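Long-range contacts in thymine dioxygenase (Neurospora crassa, PDB 5C3Q), which binds thymine and 2-oxoglutarate beside a metal ion and, as a thymine-7-hydroxylase of the iron-dependent dioxygenase family, probably oxidises the methyl group of thymine: residues A[118-123]-A[194-199]; A[209-214]-A[274-279]; A[228-233]-A[286-291]. One frame throughout, in Å; residues are numbered along the deposited sequence.

Contact 1 of 3, residues A[118-123]-A[194-199]. With AKG (2-oxoglutaric acid), chain F.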
# COMPACT_ATOMS: atom_id res chain seq x y z
N ASP A 118 12.23 5.13 -11.35
CA ASP A 118 10.80 5.43 -11.23
C ASP A 118 10.57 6.94 -11.12
O ASP A 118 11.27 7.62 -10.37
CB ASP A 118 10.22 4.73 -9.99
CG ASP A 118 10.16 3.22 -10.14
OD1 ASP A 118 10.48 2.69 -11.23
OD2 ASP A 118 9.79 2.54 -9.16
N ILE A 119 9.61 7.46 -11.87
CA ILE A 119 9.32 8.89 -11.86
C ILE A 119 8.29 9.16 -10.76
O ILE A 119 7.09 9.28 -11.02
CB ILE A 119 8.82 9.39 -13.23
CG1 ILE A 119 9.78 8.97 -14.34
CG2 ILE A 119 8.69 10.91 -13.21
CD1 ILE A 119 9.21 9.14 -15.74
N LYS A 120 8.77 9.25 -9.53
CA LYS A 120 7.91 9.42 -8.37
C LYS A 120 8.69 10.06 -7.22
O LYS A 120 9.91 10.06 -7.21
CB LYS A 120 7.35 8.06 -7.92
CG LYS A 120 8.39 7.10 -7.33
CD LYS A 120 7.75 5.82 -6.82
CE LYS A 120 8.77 4.93 -6.14
NZ LYS A 120 8.13 3.74 -5.49
N GLU A 121 7.96 10.61 -6.26
CA GLU A 121 8.55 11.00 -4.98
C GLU A 121 7.59 10.60 -3.87
O GLU A 121 6.39 10.43 -4.11
CB GLU A 121 8.87 12.51 -4.93
CG GLU A 121 7.72 13.43 -5.30
CD GLU A 121 8.10 14.90 -5.31
OE1 GLU A 121 9.12 15.29 -4.70
OE2 GLU A 121 7.36 15.69 -5.92
N SER A 122 8.13 10.41 -2.67
CA SER A 122 7.32 9.94 -1.56
C SER A 122 7.74 10.57 -0.24
O SER A 122 8.88 11.03 -0.08
CB SER A 122 7.40 8.42 -1.45
OG SER A 122 8.71 7.98 -1.15
N TYR A 123 6.80 10.60 0.70
CA TYR A 123 7.06 11.05 2.05
C TYR A 123 6.34 10.10 3.00
O TYR A 123 5.12 9.93 2.93
CB TYR A 123 6.58 12.48 2.23
CG TYR A 123 6.81 13.02 3.62
CD1 TYR A 123 8.08 13.41 4.03
CD2 TYR A 123 5.76 13.12 4.53
CE1 TYR A 123 8.30 13.90 5.31
CE2 TYR A 123 5.97 13.61 5.81
CZ TYR A 123 7.24 13.99 6.19
OH TYR A 123 7.44 14.47 7.47
N LEU A 194 2.41 9.77 -1.90
CA LEU A 194 3.05 9.60 -3.20
C LEU A 194 2.65 10.70 -4.18
O LEU A 194 1.47 11.05 -4.29
CB LEU A 194 2.70 8.24 -3.81
CG LEU A 194 3.40 7.04 -3.18
CD1 LEU A 194 2.58 5.76 -3.35
CD2 LEU A 194 4.79 6.87 -3.77
N HIS A 195 3.64 11.22 -4.89
CA HIS A 195 3.41 12.15 -5.97
C HIS A 195 4.20 11.69 -7.19
O HIS A 195 5.42 11.53 -7.13
CB HIS A 195 3.83 13.56 -5.55
CG HIS A 195 3.90 14.54 -6.68
ND1 HIS A 195 5.03 15.28 -6.95
CD2 HIS A 195 2.99 14.88 -7.62
CE1 HIS A 195 4.81 16.05 -8.00
NE2 HIS A 195 3.58 15.83 -8.42
N TYR A 196 3.49 11.45 -8.28
CA TYR A 196 4.11 11.07 -9.55
C TYR A 196 4.03 12.30 -10.45
O TYR A 196 2.95 12.62 -10.95
CB TYR A 196 3.36 9.89 -10.18
CG TYR A 196 3.29 8.65 -9.31
CD1 TYR A 196 2.26 8.47 -8.40
CD2 TYR A 196 4.26 7.66 -9.40
CE1 TYR A 196 2.20 7.33 -7.60
CE2 TYR A 196 4.21 6.52 -8.62
CZ TYR A 196 3.17 6.36 -7.72
OH TYR A 196 3.12 5.22 -6.95
N PRO A 197 5.15 13.02 -10.64
CA PRO A 197 5.11 14.28 -11.39
C PRO A 197 4.54 14.15 -12.81
O PRO A 197 4.61 13.08 -13.42
CB PRO A 197 6.58 14.70 -11.47
CG PRO A 197 7.23 14.05 -10.30
CD PRO A 197 6.50 12.75 -10.11
N ALA A 198 3.98 15.25 -13.30
CA ALA A 198 3.55 15.32 -14.69
C ALA A 198 4.72 14.91 -15.56
O ALA A 198 5.85 15.33 -15.32
CB ALA A 198 3.10 16.73 -15.03
N VAL A 199 4.46 14.07 -16.56
CA VAL A 199 5.51 13.56 -17.42
C VAL A 199 5.01 13.42 -18.86
O VAL A 199 3.87 13.01 -19.08
CB VAL A 199 6.07 12.22 -16.90
CG1 VAL A 199 4.96 11.19 -16.72
CG2 VAL A 199 7.18 11.69 -17.80
C1 AKG F . 3.24 1.34 -3.23
O1 AKG F . 3.62 0.27 -2.68
O2 AKG F . 3.66 2.45 -2.86
C2 AKG F . 2.29 1.28 -4.35
O5 AKG F . 1.99 0.19 -4.84
C3 AKG F . 1.69 2.56 -4.89
C4 AKG F . 0.61 2.26 -5.93
C5 AKG F . -0.06 3.53 -6.42
O3 AKG F . -1.22 3.43 -6.87
O4 AKG F . 0.55 4.62 -6.37
O HOH W 1 5.51 10.53 -13.00
O HOH W 2 5.14 3.68 -5.18
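E121 places CG between its backbone N and carbonyl carbon (chi1 52°) and runs extended from there, whereas H195 holds CG anti to its backbone N (chi1 168°); the two side chains therefore lie alongside each other on one face of the sheet. H195 donates from ND1 to E121 OE2 at 2.6 Å, with the oxygen almost exactly in the imidazole plane and receiving on its anti lone pair. Carboxylate and ring are turned 38° apart. OE1 of the same glutamate holds a salt bridge to K78 and a hydrogen bond from Y92, so both oxygens are gripped. An alanine in place of E121 would remove the carboxylate and is likely to leave the H195 ring less firmly oriented and K78 without this counter-charge. Between the same two residues the backbones form an antiparallel hydrogen-bonded pair, E121 N to H195 O at 2.8 Å and H195 N to E121 O at 3.0 Å. S122 and L194, the next, non-hydrogen-bonded pair, use the other face: S122 CB meets L194 CD2 at 3.8 Å, while L194 CD1 reaches the 2-oxoglutarate. K120 runs beside Y196 in the same direction, its CB 3.4 Å from Y196 CD2. The Y196 hydroxyl donates to O4 of 2-oxoglutarate at 2.7 Å, and a water links that hydroxyl with K120 NZ and the ligand's O2. At the loop end, the I119 and V199 side chains cross obliquely, CD1 against CG2. Strand 190-200 lies between strands 121-125 and 284-295 in the mixed sheet; H195 stacks on Y289 of the latter and meets F71 of helix 57-71, while S122 bonds through its backbone to S93 of strand 91-93.

Contact 2 of 3, residues A[209-214]-A[274-279]. With AKG (2-oxoglutaric acid), chain F.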
# COMPACT_ATOMS: atom_id res chain seq x y z
N GLY A 209 11.11 0.62 -20.81
CA GLY A 209 11.10 -0.00 -19.48
C GLY A 209 10.77 0.98 -18.36
O GLY A 209 10.60 0.57 -17.21
N GLN A 210 10.68 2.26 -18.70
CA GLN A 210 10.34 3.32 -17.75
C GLN A 210 8.95 3.12 -17.13
O GLN A 210 7.99 2.92 -17.86
CB GLN A 210 10.36 4.67 -18.49
CG GLN A 210 9.93 5.88 -17.67
CD GLN A 210 11.03 6.36 -16.77
OE1 GLN A 210 11.95 7.07 -17.21
NE2 GLN A 210 10.97 5.99 -15.49
N VAL A 211 8.85 3.20 -15.81
CA VAL A 211 7.55 3.16 -15.13
C VAL A 211 7.43 4.25 -14.07
O VAL A 211 8.39 4.97 -13.79
CB VAL A 211 7.24 1.78 -14.51
CG1 VAL A 211 7.16 0.72 -15.60
CG2 VAL A 211 8.28 1.39 -13.47
N ARG A 212 6.23 4.39 -13.50
CA ARG A 212 6.00 5.31 -12.39
C ARG A 212 6.31 4.63 -11.06
O ARG A 212 6.90 5.25 -10.17
CB ARG A 212 4.57 5.86 -12.43
CG ARG A 212 4.46 7.15 -13.25
CD ARG A 212 3.05 7.71 -13.31
NE ARG A 212 3.05 9.14 -13.60
CZ ARG A 212 1.99 9.87 -13.93
NH1 ARG A 212 0.78 9.32 -14.03
NH2 ARG A 212 2.13 11.17 -14.15
N ALA A 213 5.92 3.36 -10.92
CA ALA A 213 6.32 2.53 -9.78
C ALA A 213 6.60 1.11 -10.23
O ALA A 213 5.74 0.46 -10.82
CB ALA A 213 5.24 2.53 -8.71
N GLY A 214 7.81 0.62 -9.95
CA GLY A 214 8.23 -0.72 -10.36
C GLY A 214 7.39 -1.83 -9.74
O GLY A 214 6.85 -1.67 -8.64
N ARG A 274 2.00 -2.70 -9.95
CA ARG A 274 2.91 -1.67 -10.43
C ARG A 274 2.10 -0.45 -10.83
O ARG A 274 0.87 -0.49 -10.85
CB ARG A 274 3.72 -2.18 -11.62
CG ARG A 274 2.92 -2.33 -12.91
CD ARG A 274 3.70 -3.04 -13.99
NE ARG A 274 2.95 -3.10 -15.24
CZ ARG A 274 3.43 -3.52 -16.41
NH1 ARG A 274 4.69 -3.93 -16.51
NH2 ARG A 274 2.66 -3.52 -17.48
N VAL A 275 2.79 0.64 -11.15
CA VAL A 275 2.15 1.82 -11.73
C VAL A 275 2.88 2.18 -13.02
O VAL A 275 4.09 2.39 -13.01
CB VAL A 275 2.13 3.02 -10.77
CG1 VAL A 275 1.31 4.16 -11.37
CG2 VAL A 275 1.55 2.64 -9.42
N VAL A 276 2.13 2.26 -14.11
CA VAL A 276 2.67 2.59 -15.43
C VAL A 276 1.95 3.83 -15.96
O VAL A 276 1.24 4.50 -15.21
CB VAL A 276 2.56 1.41 -16.42
CG1 VAL A 276 3.39 0.23 -15.93
CG2 VAL A 276 1.10 0.98 -16.62
N GLU A 277 2.16 4.13 -17.24
CA GLU A 277 1.39 5.18 -17.91
C GLU A 277 -0.10 4.95 -17.73
O GLU A 277 -0.56 3.81 -17.73
CB GLU A 277 1.70 5.19 -19.41
CG GLU A 277 2.98 5.92 -19.77
CD GLU A 277 3.17 6.02 -21.27
OE1 GLU A 277 2.96 7.12 -21.83
OE2 GLU A 277 3.49 4.99 -21.90
N PRO A 278 -0.87 6.04 -17.56
CA PRO A 278 -2.32 5.90 -17.61
C PRO A 278 -2.76 5.34 -18.96
O PRO A 278 -2.13 5.64 -19.97
CB PRO A 278 -2.84 7.33 -17.42
CG PRO A 278 -1.70 8.11 -16.87
CD PRO A 278 -0.44 7.43 -17.30
N PRO A 279 -3.85 4.54 -19.00
CA PRO A 279 -4.26 3.88 -20.25
C PRO A 279 -4.81 4.79 -21.36
O PRO A 279 -5.24 4.27 -22.40
CB PRO A 279 -5.33 2.88 -19.78
CG PRO A 279 -5.85 3.45 -18.50
CD PRO A 279 -4.68 4.13 -17.85
C1 AKG F . 3.24 1.34 -3.23
O1 AKG F . 3.62 0.27 -2.68
O2 AKG F . 3.66 2.45 -2.86
C2 AKG F . 2.29 1.28 -4.35
O5 AKG F . 1.99 0.19 -4.84
C3 AKG F . 1.69 2.56 -4.89
C4 AKG F . 0.61 2.26 -5.93
C5 AKG F . -0.06 3.53 -6.42
O3 AKG F . -1.22 3.43 -6.87
O4 AKG F . 0.55 4.62 -6.37
O HOH W 3 -0.01 6.63 -13.93
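A classic beta bulge joins the two backbones: two residues, R212 and A213, stand across from the single V275, whose carbonyl O accepts from A213 N at 2.9 Å, in plane and on a lone pair, and from R212 N at 3.0 Å, from above the plane and with a bent N-H angle of 136°. The return bond, V275 N to A213 O, is nearly straight. V275 spreads its two methyls: CG1, anti to the backbone N, rests 3.8 Å from R212 CB, and CG2 lies 3.8 Å from A213 CB and also 3.5 Å from C5 of 2-oxoglutarate, setting an apolar wall against the ligand's distal carboxylate. V211 and V276 cross obliquely, CG1 against CG1 at 3.8 Å. That same V276 methyl sits over one face of the R274 guanidinium, towards its rim; R274 leads away to bond Q234 and make a cation-pi contact with F242. R212 stretches out from CG to NE and crosses P278 at about a right angle. Its NH1 gives to a water that in turn donates to V276 O, and its NH2 bonds the carbonyls of P286 and P197. R212 NH1 and NH2 thus give to neutral carbonyls and a water, tying three strand ends together, and any effect of the arginine's charge on the ligand would probably be weak and indirect.

Contact 3 of 3, residues A[228-233]-A[286-291]. With AKG (2-oxoglutaric acid), chain F.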
# COMPACT_ATOMS: atom_id res chain seq x y z
N ASP A 228 -6.13 8.84 -6.84
CA ASP A 228 -6.93 9.82 -7.57
C ASP A 228 -7.47 9.17 -8.85
O ASP A 228 -7.42 7.95 -8.99
CB ASP A 228 -6.13 11.12 -7.84
CG ASP A 228 -4.93 10.92 -8.75
OD1 ASP A 228 -4.79 9.86 -9.40
OD2 ASP A 228 -4.09 11.85 -8.82
N SER A 229 -7.97 9.98 -9.78
CA SER A 229 -8.66 9.46 -10.97
C SER A 229 -7.76 9.30 -12.21
O SER A 229 -8.27 9.01 -13.29
CB SER A 229 -9.84 10.37 -11.31
OG SER A 229 -9.37 11.67 -11.66
N ARG A 230 -6.45 9.48 -12.06
CA ARG A 230 -5.53 9.44 -13.21
C ARG A 230 -5.37 8.07 -13.84
O ARG A 230 -5.27 7.95 -15.06
CB ARG A 230 -4.14 9.94 -12.82
CG ARG A 230 -4.08 11.37 -12.30
CD ARG A 230 -4.67 12.36 -13.29
NE ARG A 230 -4.47 13.73 -12.85
CZ ARG A 230 -5.11 14.79 -13.34
NH1 ARG A 230 -6.02 14.65 -14.31
NH2 ARG A 230 -4.85 16.00 -12.86
N GLY A 231 -5.32 7.03 -13.00
CA GLY A 231 -5.08 5.67 -13.47
C GLY A 231 -3.60 5.36 -13.57
O GLY A 231 -2.75 6.23 -13.35
N GLY A 232 -3.29 4.11 -13.90
CA GLY A 232 -1.90 3.65 -14.02
C GLY A 232 -1.58 2.44 -13.16
O GLY A 232 -0.66 1.69 -13.48
N LEU A 233 -2.33 2.25 -12.08
CA LEU A 233 -2.15 1.09 -11.21
C LEU A 233 -2.58 -0.18 -11.92
O LEU A 233 -3.65 -0.24 -12.53
CB LEU A 233 -2.95 1.25 -9.91
CG LEU A 233 -2.92 0.05 -8.95
CD1 LEU A 233 -1.52 -0.19 -8.40
CD2 LEU A 233 -3.90 0.26 -7.81
N PRO A 286 -0.78 14.24 -16.67
CA PRO A 286 -0.76 15.17 -15.53
C PRO A 286 -0.19 14.52 -14.26
O PRO A 286 0.05 13.32 -14.24
CB PRO A 286 -2.24 15.54 -15.33
CG PRO A 286 -2.97 15.01 -16.52
CD PRO A 286 -2.15 13.89 -17.07
N PRO A 287 0.03 15.32 -13.20
CA PRO A 287 0.50 14.74 -11.95
C PRO A 287 -0.48 13.70 -11.38
O PRO A 287 -1.69 13.91 -11.46
CB PRO A 287 0.60 15.95 -11.01
CG PRO A 287 0.68 17.13 -11.91
CD PRO A 287 -0.15 16.78 -13.09
N ARG A 288 0.05 12.60 -10.85
CA ARG A 288 -0.77 11.60 -10.17
C ARG A 288 -0.43 11.60 -8.67
O ARG A 288 0.75 11.57 -8.29
CB ARG A 288 -0.55 10.21 -10.77
CG ARG A 288 -1.23 9.08 -10.01
CD ARG A 288 -1.24 7.78 -10.81
NE ARG A 288 -2.07 6.75 -10.19
CZ ARG A 288 -1.69 5.95 -9.19
NH1 ARG A 288 -0.47 6.04 -8.66
NH2 ARG A 288 -2.54 5.05 -8.71
N TYR A 289 -1.47 11.62 -7.84
CA TYR A 289 -1.32 11.52 -6.40
C TYR A 289 -1.96 10.25 -5.91
O TYR A 289 -3.08 9.91 -6.31
CB TYR A 289 -1.97 12.71 -5.69
CG TYR A 289 -1.30 14.01 -5.99
CD1 TYR A 289 -0.20 14.43 -5.25
CD2 TYR A 289 -1.74 14.83 -7.02
CE1 TYR A 289 0.44 15.63 -5.53
CE2 TYR A 289 -1.12 16.03 -7.31
CZ TYR A 289 -0.03 16.42 -6.56
OH TYR A 289 0.60 17.61 -6.84
N SER A 290 -1.25 9.55 -5.03
CA SER A 290 -1.84 8.46 -4.29
C SER A 290 -1.29 8.46 -2.87
O SER A 290 -0.30 9.14 -2.57
CB SER A 290 -1.57 7.11 -4.98
OG SER A 290 -0.19 6.81 -4.99
N ILE A 291 -1.97 7.72 -2.01
CA ILE A 291 -1.55 7.54 -0.64
C ILE A 291 -1.62 6.05 -0.33
O ILE A 291 -2.70 5.44 -0.41
CB ILE A 291 -2.44 8.34 0.34
CG1 ILE A 291 -2.44 9.82 -0.04
CG2 ILE A 291 -1.95 8.14 1.77
CD1 ILE A 291 -3.36 10.69 0.81
C1 AKG F . 3.24 1.34 -3.23
O1 AKG F . 3.62 0.27 -2.68
O2 AKG F . 3.66 2.45 -2.86
C2 AKG F . 2.29 1.28 -4.35
O5 AKG F . 1.99 0.19 -4.84
C3 AKG F . 1.69 2.56 -4.89
C4 AKG F . 0.61 2.26 -5.93
C5 AKG F . -0.06 3.53 -6.42
O3 AKG F . -1.22 3.43 -6.87
O4 AKG F . 0.55 4.62 -6.37
O HOH W 4 -5.05 6.94 -10.21
O HOH W 5 -3.31 15.85 -10.40
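D228 and R288 cross obliquely with carboxylate and guanidinium planes 86° apart, so D228 OD1, 4.2 Å from R288 NE, lies well out of the guanidinium plane and only the opposite charges act on each other. The aspartate spends its oxygens on backbone instead. OD2 accepts from Y289 N at 2.8 Å with an almost straight N-H angle of 176°, and OD1 accepts from R230 N, closing an Asx turn; both donors stand above the carboxylate plane. D228 N answers with a longer bond to Y289 O. R230 bends at chi2 (-56°) and lays one face of its guanidinium over P286, whose CB is 3.6 Å from R230 CZ, while NE gives to P287 O at 3.1 Å. A water runs from R230 NH2 to that same carbonyl.

R288 takes the opposite course: fully extended from CG to NE, it presents the guanidinium edge-on to the distal carboxylate of 2-oxoglutarate, whose C5 lies in the guanidinium plane. R288 NH1 gives to the ligand's O4 at 2.9 Å. R288 NH2 gives to the ligand's O3 at 2.8 Å. A second water accepts from both R288 NE and G231 N, and NH2 also bonds Q227 OE1; these bonds fix the group's rotation. L233 N lies over one guanidinium face. From the same strand S290 OG donates to O4 at 2.7 Å. Arginine and serine two residues apart, clasping the 5-carboxylate, form the R-X-S motif found in many 2-oxoglutarate-dependent oxygenases of this family, on the double-stranded beta-helix fold.

How the contacts relate
All three contacts meet at 2-oxoglutarate, their centres 10 to 11 Å apart. Contacts 1 and 3 share the mixed sheet through backbone hydrogen bonds, Y196 N to R288 O at 2.7 Å and L194 N to S290 O at 2.9 Å, which bring hydroxyls and arginine onto one carboxylate. Contact 2 belongs to the smaller facing sheet; a hydrogen bond from G214 N to D118 OD2 (2.9 Å) ties it to contact 1, and a backbone one from V276 N to G232 O (2.9 Å) to contact 3. The segments of contacts 2 and 3 alternate along the chain. At the ligand's other end lies the nickel ion, held by H216, D218 and H273, about 7 Å from the nearest side-chain atoms of L194 and A213.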